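Local coordinates for NLP/P60 (Enterococcus faecium, PDB 6B8C), which is the NlpC/p60 domain of the secreted peptidoglycan hydrolase SagA, an endopeptidase that generates muropeptides from the bacterial cell wall, at residues S88-K91 and A92-L96. Residues are numbered along the deposited sequence; the frame is centred on the assembly and turned at random.
Sequences SQAK and AGDLL
A type II beta turn from Lys91 to Asp94 turns the chain into strand 95-98, and its first and last residues grip each other twice. The turn is closed by the backbone hydrogen bond from Asp94 N to Lys91 O at 3.1 Å. The carboxylate of Asp94 then reaches back across the turn: its OD1 accepts the amide hydrogen of Lys91 N at 2.7 Å, on the anti side of the oxygen and 30° out of the carboxylate plane. Aspartate suits this place because, with CG beside its own backbone N (chi1 -68°), one short side chain brings an acceptor to an amide three residues earlier. The other oxygen, OD2, receives a weak hydrogen bond from Met142 N, so the buried carboxylate also links the turn to the C-terminal end of the modelled chain.

Gly93 takes the third position of the turn with a positive phi of 107°, where a CB would press on the preceding carbonyl oxygen; this conformation by itself calls for glycine, the usual residue at the third position of a type II turn. Its own carbonyl is hydrogen-bonded by Tyr63 OH of helix 55-67. At the second position Ala92 directs its small methyl group away from residues 88-91, while the lysine chain, exposed as suits its charge, bends at chi3 and carries its amine away from the turn.

Apart from these polar bonds, the CB of Ala90 meets the CD2 branch of Leu96 at 3.9 Å. Both side chains also touch Ala139, so this apolar contact joins the incoming loop, strand 95-98 and strand 138-141. Backbone hydrogen bonds join Leu95 with Val140 and Leu96 with Ala108, placing the outgoing strand between its antiparallel neighbours 138-141 and 106-112. A tight type II turn leading into an inner strand of the antiparallel sheet thus belongs to the papain-like NlpC/P60 fold.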
loop_
_atom_site.group_PDB
_atom_site.type_symbol
_atom_site.label_atom_id
_atom_site.label_comp_id
_atom_site.label_asym_id
_atom_site.label_seq_id
_atom_site.Cartn_x
_atom_site.Cartn_y
_atom_site.Cartn_z
ATOM N N SER A 88 0.327 6.886 13.521
ATOM C CA SER A 88 1.110 6.420 14.662
ATOM C C SER A 88 0.727 4.999 15.051
ATOM O O SER A 88 1.592 4.184 15.395
ATOM C CB SER A 88 0.917 7.364 15.849
ATOM O OG SER A 88 1.219 8.704 15.500
ATOM N N GLN A 89 -0.565 4.680 14.993
ATOM C CA GLN A 89 -1.078 3.379 15.394
ATOM C C GLN A 89 -1.076 2.368 14.251
ATOM O O GLN A 89 -1.853 1.406 14.280
ATOM C CB GLN A 89 -2.486 3.539 15.967
ATOM C CG GLN A 89 -2.571 4.609 17.046
ATOM C CD GLN A 89 -3.988 5.087 17.297
ATOM O OE1 GLN A 89 -4.953 4.449 16.883
ATOM N NE2 GLN A 89 -4.118 6.222 17.978
ATOM N N ALA A 90 -0.222 2.566 13.250
ATOM C CA ALA A 90 -0.133 1.666 12.108
ATOM C C ALA A 90 0.925 0.604 12.383
ATOM O O ALA A 90 2.096 0.929 12.605
ATOM C CB ALA A 90 0.198 2.439 10.832
ATOM N N LYS A 91 0.511 -0.656 12.374
ATOM C CA LYS A 91 1.424 -1.779 12.511
ATOM C C LYS A 91 1.801 -2.311 11.129
ATOM O O LYS A 91 1.239 -1.914 10.106
ATOM C CB LYS A 91 0.792 -2.874 13.378
ATOM C CG LYS A 91 0.298 -2.364 14.736
ATOM C CD LYS A 91 -0.469 -3.426 15.521
ATOM C CE LYS A 91 0.453 -4.496 16.093
ATOM N NZ LYS A 91 -0.271 -5.441 16.996
ATOM N N ALA A 92 2.780 -3.212 11.111
ATOM C CA ALA A 92 3.236 -3.795 9.858
ATOM C C ALA A 92 2.088 -4.507 9.151
ATOM O O ALA A 92 1.419 -5.364 9.733
ATOM C CB ALA A 92 4.384 -4.770 10.118
ATOM N N GLY A 93 1.857 -4.139 7.892
ATOM C CA GLY A 93 0.787 -4.693 7.092
ATOM C C GLY A 93 -0.381 -3.756 6.864
ATOM O O GLY A 93 -1.105 -3.924 5.874
ATOM N N ASP A 94 -0.589 -2.777 7.743
ATOM C CA ASP A 94 -1.696 -1.849 7.572
ATOM C C ASP A 94 -1.505 -1.016 6.308
ATOM O O ASP A 94 -0.412 -0.931 5.744
ATOM C CB ASP A 94 -1.829 -0.926 8.786
ATOM C CG ASP A 94 -2.265 -1.665 10.037
ATOM O OD1 ASP A 94 -1.831 -1.276 11.143
ATOM O OD2 ASP A 94 -3.030 -2.645 9.910
ATOM N N LEU A 95 -2.590 -0.392 5.862
ATOM C CA LEU A 95 -2.548 0.455 4.680
ATOM C C LEU A 95 -2.386 1.910 5.103
ATOM O O LEU A 95 -2.903 2.320 6.141
ATOM C CB LEU A 95 -3.812 0.277 3.836
ATOM C CG LEU A 95 -3.951 -1.054 3.087
ATOM C CD1 LEU A 95 -5.330 -1.199 2.461
ATOM C CD2 LEU A 95 -2.875 -1.175 2.023
ATOM N N LEU A 96 -1.648 2.681 4.309
ATOM C CA LEU A 96 -1.413 4.097 4.567
ATOM C C LEU A 96 -1.922 4.898 3.380
ATOM O O LEU A 96 -1.643 4.543 2.230
ATOM C CB LEU A 96 0.072 4.382 4.794
ATOM C CG LEU A 96 0.783 3.530 5.844
ATOM C CD1 LEU A 96 2.277 3.781 5.799
ATOM C CD2 LEU A 96 0.235 3.820 7.230
#